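Chitinase (Thermococcus chitonophagus, PDB 5XSW) probably hydrolyses internal β-1,4 linkages of chitin and binds the polysaccharide, the chain here joining an N-terminal β domain to a helix-rich domain that holds a bound glycan. Local coordinates at residues 26-31 with 264-268; 196-200 with 464-469; 402-406 with 453-457. One frame throughout, in Å; residues are numbered along the deposited sequence.

Interaction 1. Residues 26-31 with 264-268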
# COMPACT_ATOMS: atom_id res chain seq x y z
N TYR A 26 -5.68 22.40 7.69
CA TYR A 26 -5.21 22.03 6.36
C TYR A 26 -5.04 23.25 5.49
O TYR A 26 -5.95 24.06 5.36
CB TYR A 26 -6.18 21.05 5.68
CG TYR A 26 -5.82 20.84 4.23
CD1 TYR A 26 -4.67 20.12 3.91
CD2 TYR A 26 -6.57 21.38 3.21
CE1 TYR A 26 -4.29 19.95 2.58
CE2 TYR A 26 -6.20 21.21 1.87
CZ TYR A 26 -5.05 20.49 1.58
OH TYR A 26 -4.61 20.31 0.30
N VAL A 27 -3.87 23.38 4.85
CA VAL A 27 -3.75 24.28 3.71
C VAL A 27 -2.94 23.53 2.62
O VAL A 27 -2.13 22.66 2.94
CB VAL A 27 -3.06 25.66 4.08
CG1 VAL A 27 -3.62 26.23 5.37
CG2 VAL A 27 -1.59 25.53 4.16
N TRP A 28 -3.19 23.88 1.37
CA TRP A 28 -2.59 23.26 0.20
C TRP A 28 -1.09 23.19 0.33
O TRP A 28 -0.45 24.21 0.60
CB TRP A 28 -2.96 24.03 -1.04
CG TRP A 28 -2.24 23.53 -2.24
CD1 TRP A 28 -1.14 24.10 -2.84
CD2 TRP A 28 -2.60 22.39 -3.05
NE1 TRP A 28 -0.77 23.35 -3.94
CE2 TRP A 28 -1.67 22.32 -4.11
CE3 TRP A 28 -3.64 21.43 -2.97
CZ2 TRP A 28 -1.70 21.31 -5.08
CZ3 TRP A 28 -3.69 20.41 -3.94
CH2 TRP A 28 -2.74 20.38 -5.00
N ASN A 29 -0.55 21.97 0.23
CA ASN A 29 0.89 21.72 0.24
C ASN A 29 1.52 21.95 1.60
O ASN A 29 2.71 21.85 1.75
CB ASN A 29 1.60 22.59 -0.80
CG ASN A 29 2.71 21.83 -1.52
OD1 ASN A 29 2.77 20.61 -1.45
ND2 ASN A 29 3.56 22.56 -2.27
N GLY A 30 0.73 22.25 2.61
CA GLY A 30 1.29 22.51 3.92
C GLY A 30 0.69 21.68 5.03
O GLY A 30 0.71 22.08 6.21
N TRP A 31 0.16 20.50 4.69
CA TRP A 31 -0.49 19.67 5.71
C TRP A 31 0.57 18.97 6.53
O TRP A 31 0.42 18.72 7.74
CB TRP A 31 -1.44 18.66 5.04
CG TRP A 31 -2.12 17.69 5.99
CD1 TRP A 31 -3.28 17.90 6.70
CD2 TRP A 31 -1.67 16.36 6.33
NE1 TRP A 31 -3.56 16.79 7.47
CE2 TRP A 31 -2.60 15.84 7.26
CE3 TRP A 31 -0.57 15.58 5.97
CZ2 TRP A 31 -2.46 14.57 7.79
CZ3 TRP A 31 -0.43 14.32 6.52
CH2 TRP A 31 -1.38 13.83 7.43
N TYR A 264 -0.08 11.47 -0.69
CA TYR A 264 -0.68 12.63 -1.31
C TYR A 264 -1.97 13.06 -0.64
O TYR A 264 -3.05 13.04 -1.24
CB TYR A 264 -0.90 12.35 -2.80
CG TYR A 264 0.38 12.38 -3.62
CD1 TYR A 264 1.06 13.61 -3.84
CD2 TYR A 264 0.91 11.23 -4.17
CE1 TYR A 264 2.24 13.68 -4.61
CE2 TYR A 264 2.15 11.28 -4.93
CZ TYR A 264 2.77 12.53 -5.15
OH TYR A 264 3.89 12.61 -5.92
N PRO A 265 -1.85 13.53 0.60
CA PRO A 265 -3.05 14.10 1.24
C PRO A 265 -3.62 15.29 0.48
O PRO A 265 -4.82 15.53 0.61
CB PRO A 265 -2.54 14.52 2.65
CG PRO A 265 -1.07 14.63 2.50
CD PRO A 265 -0.64 13.63 1.43
N ASP A 266 -2.81 16.02 -0.32
CA ASP A 266 -3.37 17.14 -1.08
C ASP A 266 -4.19 16.68 -2.26
O ASP A 266 -5.03 17.42 -2.74
CB ASP A 266 -2.26 18.08 -1.59
CG ASP A 266 -1.55 18.76 -0.42
OD1 ASP A 266 -2.17 19.67 0.16
OD2 ASP A 266 -0.42 18.34 -0.05
N ILE A 267 -3.92 15.47 -2.76
CA ILE A 267 -4.69 14.99 -3.93
C ILE A 267 -5.93 14.12 -3.52
O ILE A 267 -7.00 14.27 -4.08
CB ILE A 267 -3.78 14.17 -4.89
CG1 ILE A 267 -2.66 15.07 -5.45
CG2 ILE A 267 -4.59 13.60 -6.08
CD1 ILE A 267 -1.57 14.29 -6.25
N PHE A 268 -5.75 13.26 -2.52
CA PHE A 268 -6.79 12.29 -2.14
C PHE A 268 -7.46 12.65 -0.83
O PHE A 268 -6.76 12.79 0.17
CB PHE A 268 -6.17 10.90 -2.00
CG PHE A 268 -5.67 10.34 -3.27
CD1 PHE A 268 -6.55 9.76 -4.19
CD2 PHE A 268 -4.32 10.39 -3.58
CE1 PHE A 268 -6.09 9.23 -5.40
CE2 PHE A 268 -3.86 9.88 -4.77
CZ PHE A 268 -4.74 9.29 -5.68
O HOH W 1 -6.38 19.37 -1.50
O HOH W 2 0.71 19.02 2.32
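A type II beta turn, Val27 to Gly30, reaches from the N-terminal β domain to the loop after helix 254-263 in the helical domain, where Asp266 receives it. Gly30 N to Val27 O (2.9 Å) closes the turn. Asn29, at its third position, has phi 71°, a conformation asparagine tolerates well, and the bare Gly30 spares the crowding a beta carbon would bring against Val27 CG2. Asp266, with chi1 m, sends its carboxylate to the turn and accepts Tyr26 OH and Asn29 N on one oxygen, OD1. Tyr26 and Trp28 are both t in chi1: the tyrosine hydroxyl arrives at the acid end-on, while the indole swings over so that Trp28 CZ3 lies 3.6 Å from Asp266 CB. Trp28 NE1 hydrogen-bonds to Pro467 O, and Asn29 OD1 takes Arg471 N, so the turn also grips the loop before helix 475-482. Trp31, again t, lays one ring face on Pro265, a flat apolar match (CE3 to CG 3.6 Å). Two waters finish the joint: one donates hydrogen bonds to Tyr26 OH and Asp266 O, 2.7 Å from each, and the other accepts from Trp31 N at 2.8 Å and donates to Asp266 OD2 at 2.7 Å.

Interaction 2. Residues 196-200 with 464-469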
# COMPACT_ATOMS: atom_id res chain seq x y z
N TYR A 196 -2.43 14.47 -18.25
CA TYR A 196 -1.45 15.12 -19.13
C TYR A 196 -1.17 16.55 -18.65
O TYR A 196 -0.06 16.90 -18.36
CB TYR A 196 -2.03 15.14 -20.54
CG TYR A 196 -1.17 15.76 -21.64
CD1 TYR A 196 0.22 15.77 -21.58
CD2 TYR A 196 -1.79 16.31 -22.78
CE1 TYR A 196 0.98 16.31 -22.63
CE2 TYR A 196 -1.04 16.86 -23.81
CZ TYR A 196 0.34 16.87 -23.73
OH TYR A 196 1.07 17.40 -24.78
N GLU A 197 -2.20 17.36 -18.53
CA GLU A 197 -2.00 18.77 -18.19
C GLU A 197 -1.52 18.95 -16.75
O GLU A 197 -0.68 19.80 -16.43
CB GLU A 197 -3.32 19.59 -18.47
CG GLU A 197 -3.13 21.14 -18.28
CD GLU A 197 -2.10 21.76 -19.26
OE1 GLU A 197 -1.85 21.22 -20.39
OE2 GLU A 197 -1.56 22.83 -18.91
N TRP A 198 -2.06 18.15 -15.84
CA TRP A 198 -1.68 18.24 -14.45
C TRP A 198 -0.29 17.64 -14.19
O TRP A 198 0.57 18.31 -13.60
CB TRP A 198 -2.75 17.53 -13.56
CG TRP A 198 -2.74 17.92 -12.11
CD1 TRP A 198 -1.83 18.72 -11.45
CD2 TRP A 198 -3.70 17.51 -11.15
NE1 TRP A 198 -2.21 18.84 -10.13
CE2 TRP A 198 -3.36 18.12 -9.93
CE3 TRP A 198 -4.86 16.72 -11.21
CZ2 TRP A 198 -4.11 17.92 -8.76
CZ3 TRP A 198 -5.60 16.56 -10.08
CH2 TRP A 198 -5.22 17.14 -8.86
N PHE A 199 -0.03 16.40 -14.62
CA PHE A 199 1.23 15.70 -14.18
C PHE A 199 2.20 15.51 -15.34
O PHE A 199 3.27 14.92 -15.15
CB PHE A 199 0.90 14.32 -13.51
CG PHE A 199 0.01 14.49 -12.28
CD1 PHE A 199 0.54 15.05 -11.13
CD2 PHE A 199 -1.35 14.12 -12.31
CE1 PHE A 199 -0.29 15.28 -10.00
CE2 PHE A 199 -2.14 14.31 -11.19
CZ PHE A 199 -1.61 14.93 -10.05
N LYS A 200 1.84 16.03 -16.52
CA LYS A 200 2.70 16.04 -17.73
C LYS A 200 2.90 14.66 -18.28
O LYS A 200 3.87 14.40 -19.00
CB LYS A 200 4.09 16.68 -17.44
CG LYS A 200 3.96 17.97 -16.57
CD LYS A 200 2.94 18.98 -17.22
CE LYS A 200 2.77 20.16 -16.23
NZ LYS A 200 1.79 21.21 -16.76
N TRP A 464 -6.76 26.91 -9.52
CA TRP A 464 -6.29 25.88 -8.59
C TRP A 464 -5.12 26.37 -7.72
O TRP A 464 -4.34 27.22 -8.13
CB TRP A 464 -5.88 24.62 -9.39
CG TRP A 464 -7.05 23.86 -10.00
CD1 TRP A 464 -8.32 24.32 -10.21
CD2 TRP A 464 -7.02 22.51 -10.49
NE1 TRP A 464 -9.08 23.34 -10.81
CE2 TRP A 464 -8.31 22.22 -10.99
CE3 TRP A 464 -6.02 21.52 -10.58
CZ2 TRP A 464 -8.64 20.97 -11.55
CZ3 TRP A 464 -6.34 20.29 -11.13
CH2 TRP A 464 -7.63 20.03 -11.62
N PRO A 465 -4.98 25.83 -6.50
CA PRO A 465 -3.86 26.22 -5.65
C PRO A 465 -2.51 26.02 -6.35
O PRO A 465 -2.36 25.07 -7.14
CB PRO A 465 -3.96 25.28 -4.45
CG PRO A 465 -5.24 24.59 -4.57
CD PRO A 465 -5.74 24.69 -5.96
N GLU A 466 -1.56 26.92 -6.09
CA GLU A 466 -0.20 26.85 -6.63
C GLU A 466 0.75 26.45 -5.51
O GLU A 466 0.51 26.78 -4.35
CB GLU A 466 0.20 28.21 -7.22
CG GLU A 466 -0.60 28.60 -8.47
CD GLU A 466 -0.01 27.99 -9.73
OE1 GLU A 466 0.88 27.12 -9.62
OE2 GLU A 466 -0.39 28.43 -10.85
N PRO A 467 1.80 25.69 -5.84
CA PRO A 467 2.06 25.10 -7.16
C PRO A 467 1.03 23.96 -7.45
O PRO A 467 0.52 23.36 -6.49
CB PRO A 467 3.49 24.56 -7.02
CG PRO A 467 3.53 24.14 -5.59
CD PRO A 467 2.73 25.15 -4.83
N HIS A 468 0.70 23.69 -8.72
CA HIS A 468 -0.38 22.75 -9.00
C HIS A 468 -0.03 21.32 -8.61
O HIS A 468 -0.90 20.55 -8.26
CB HIS A 468 -0.74 22.80 -10.47
CG HIS A 468 -1.33 24.11 -10.90
ND1 HIS A 468 -2.04 24.93 -10.04
CD2 HIS A 468 -1.32 24.74 -12.10
CE1 HIS A 468 -2.44 26.00 -10.69
NE2 HIS A 468 -2.02 25.91 -11.94
N ILE A 469 1.25 20.97 -8.69
CA ILE A 469 1.71 19.64 -8.24
C ILE A 469 2.25 19.73 -6.83
O ILE A 469 3.27 20.42 -6.60
CB ILE A 469 2.77 19.08 -9.21
CG1 ILE A 469 2.19 19.06 -10.63
CG2 ILE A 469 3.32 17.70 -8.73
CD1 ILE A 469 3.22 18.62 -11.71
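The last turn of helix 186-199 runs through Phe199 and breaks at Lys200, whose phi of 69° turns the chain out of the helix; the bond from Lys200 N to Tyr196 O, at 2.8 Å, is weak. Facing it, residues 464-469 form an irregular loop, extended from Trp464 to Pro467, with a cis peptide bond before Pro467, and then helical in phi and psi at His468. That change of direction brings the backbone back to the helix, with CA atoms 7.2 Å apart for Trp198 and His468 and 7.1 Å for Phe199 and Ile469. Trp198 is the hub. Its NE1 donates to His468 O (2.9 Å, almost straight at 173°), satisfying the one polar atom of a buried indole, while its face receives the edge of Trp464 in a T-shaped pair, six-membered ring centroids 5.0 Å apart and planes at 70°. Ile469 suits the space beside them: its slim CD1 reaches Trp198 O at 3.3 Å, and its CG1 packs on Phe199 CD1 at 4.4 Å. Both segments brace themselves internally. His468 ND1 donates to Pro465 O (2.9 Å), steadying the bend, and the long Lys200 side chain folds back so that NZ reaches Glu197 O (2.9 Å). Glu197 itself forms a salt bridge with Arg458 of helix 449-461. Phe414 meets both Trp198 and Trp464, so the whole is an aromatic cluster, pinned by an indole-to-carbonyl hydrogen bond, at the C-terminal end of a helix in the α-helical domain.

Interaction 3. Residues 402-406 with 453-457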
# COMPACT_ATOMS: atom_id res chain seq x y z
N ILE A 402 -18.81 18.60 -19.73
CA ILE A 402 -17.80 19.39 -19.01
C ILE A 402 -18.20 19.55 -17.56
O ILE A 402 -17.40 19.38 -16.64
CB ILE A 402 -17.60 20.81 -19.65
CG1 ILE A 402 -17.20 20.69 -21.12
CG2 ILE A 402 -16.58 21.62 -18.89
CD1 ILE A 402 -15.91 20.04 -21.39
N GLU A 403 -19.48 19.86 -17.36
CA GLU A 403 -19.99 20.02 -16.03
C GLU A 403 -19.84 18.74 -15.21
O GLU A 403 -19.50 18.75 -14.02
CB GLU A 403 -21.49 20.43 -16.11
CG GLU A 403 -22.16 20.36 -14.75
CD GLU A 403 -21.72 21.45 -13.78
OE1 GLU A 403 -21.35 22.55 -14.26
OE2 GLU A 403 -21.73 21.22 -12.54
N TYR A 404 -20.19 17.63 -15.84
CA TYR A 404 -20.10 16.32 -15.21
C TYR A 404 -18.63 16.03 -14.81
O TYR A 404 -18.30 15.68 -13.67
CB TYR A 404 -20.63 15.26 -16.20
CG TYR A 404 -20.32 13.85 -15.73
CD1 TYR A 404 -20.79 13.38 -14.50
CD2 TYR A 404 -19.53 13.02 -16.50
CE1 TYR A 404 -20.47 12.08 -14.07
CE2 TYR A 404 -19.22 11.74 -16.09
CZ TYR A 404 -19.69 11.28 -14.88
OH TYR A 404 -19.32 9.99 -14.52
N PHE A 405 -17.75 16.22 -15.78
CA PHE A 405 -16.32 16.03 -15.54
C PHE A 405 -15.84 16.79 -14.31
O PHE A 405 -15.25 16.20 -13.40
CB PHE A 405 -15.52 16.44 -16.78
CG PHE A 405 -14.03 16.27 -16.57
CD1 PHE A 405 -13.45 15.00 -16.64
CD2 PHE A 405 -13.23 17.37 -16.25
CE1 PHE A 405 -12.08 14.83 -16.40
CE2 PHE A 405 -11.85 17.20 -16.02
CZ PHE A 405 -11.29 15.93 -16.12
N PHE A 406 -16.17 18.09 -14.19
CA PHE A 406 -15.66 18.81 -13.04
C PHE A 406 -16.37 18.49 -11.71
O PHE A 406 -15.74 18.57 -10.68
CB PHE A 406 -15.69 20.34 -13.28
CG PHE A 406 -14.61 20.80 -14.20
CD1 PHE A 406 -13.32 20.95 -13.73
CD2 PHE A 406 -14.87 21.02 -15.54
CE1 PHE A 406 -12.27 21.35 -14.59
CE2 PHE A 406 -13.82 21.42 -16.41
CZ PHE A 406 -12.52 21.56 -15.92
N PHE A 453 -10.03 20.99 -25.40
CA PHE A 453 -10.15 20.64 -23.98
C PHE A 453 -8.92 21.05 -23.12
O PHE A 453 -9.08 21.37 -21.94
CB PHE A 453 -10.46 19.10 -23.81
CG PHE A 453 -10.88 18.76 -22.39
CD1 PHE A 453 -12.03 19.29 -21.86
CD2 PHE A 453 -10.11 17.91 -21.59
CE1 PHE A 453 -12.43 19.03 -20.53
CE2 PHE A 453 -10.47 17.61 -20.28
CZ PHE A 453 -11.63 18.17 -19.73
N LEU A 454 -7.70 21.07 -23.68
CA LEU A 454 -6.59 21.56 -22.86
C LEU A 454 -6.78 23.02 -22.44
O LEU A 454 -6.42 23.41 -21.32
CB LEU A 454 -5.25 21.46 -23.59
CG LEU A 454 -4.66 20.04 -23.70
CD1 LEU A 454 -3.27 20.08 -24.44
CD2 LEU A 454 -4.52 19.46 -22.25
N THR A 455 -7.39 23.80 -23.33
CA THR A 455 -7.62 25.24 -22.98
C THR A 455 -8.67 25.34 -21.86
O THR A 455 -8.51 26.10 -20.89
CB THR A 455 -8.01 26.02 -24.27
OG1 THR A 455 -6.89 26.03 -25.16
CG2 THR A 455 -8.35 27.50 -23.90
N ILE A 456 -9.70 24.49 -21.92
CA ILE A 456 -10.69 24.42 -20.84
C ILE A 456 -10.03 24.05 -19.52
O ILE A 456 -10.27 24.66 -18.45
CB ILE A 456 -11.80 23.38 -21.15
CG1 ILE A 456 -12.66 23.78 -22.36
CG2 ILE A 456 -12.60 23.09 -19.84
CD1 ILE A 456 -13.61 25.04 -22.09
N LEU A 457 -9.19 23.02 -19.56
CA LEU A 457 -8.43 22.65 -18.33
C LEU A 457 -7.57 23.82 -17.76
O LEU A 457 -7.54 24.04 -16.53
CB LEU A 457 -7.52 21.45 -18.62
CG LEU A 457 -8.27 20.08 -18.79
CD1 LEU A 457 -7.28 18.92 -19.10
CD2 LEU A 457 -9.12 19.76 -17.53
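This is an apolar helix-helix contact in the core of the α-helical domain, between helix 399-412 and helix 449-461. The segment axes cross at -49°, close to the value expected when ridges of residues four apart meet, and Ile402 with Phe406, like Phe453 with Leu457, has that spacing. At 12.8 Å, however, the axes stand well apart, so the gap needs large side chains, three of them phenylalanines. Phe453 points its edge at the face of Phe405, a T-shaped pair with centroids 5.5 Å apart and planes at 84°. The β-branched Ile402 and Ile456 touch through their CG2 methyls at 4.3 Å, and Ile402 CD1 also meets the Phe453 ring edge, 3.7 Å from CE1. Met190 of helix 186-199 packs on Phe405 and Phe453, Val431 of helix 421-439 on Ile402 and Phe406; all six touching residues are buried. Leu457 brings its compact branched end to both phenylalanine rings of 402-406, its CD2 4.0 Å from Phe405 CE2 and 4.2 Å from Phe406 CZ.

In the fold
From the N terminus, the chain passes from strand 12-21 through 26-31 to strand 32-41, completes the β domain and only then enters the helical one; interaction 1 closes this loop when 264-268 meets the turn. Before it closes, helix 186-199 has opened interaction 2, which ends only at 464-469, so the two loops cross. They also touch, since Trp28 packs on Pro465, and Phe414 bonds through its backbone to Ile267 while its ring meets those of Trp198 and Trp464. Interaction 3 opens and closes within the span of interaction 2, pairing helices 399-412 and 449-461, and meets it where Leu454 packs on Tyr196 and Glu197. Interaction 1 joins the domains; the others knit the helical one.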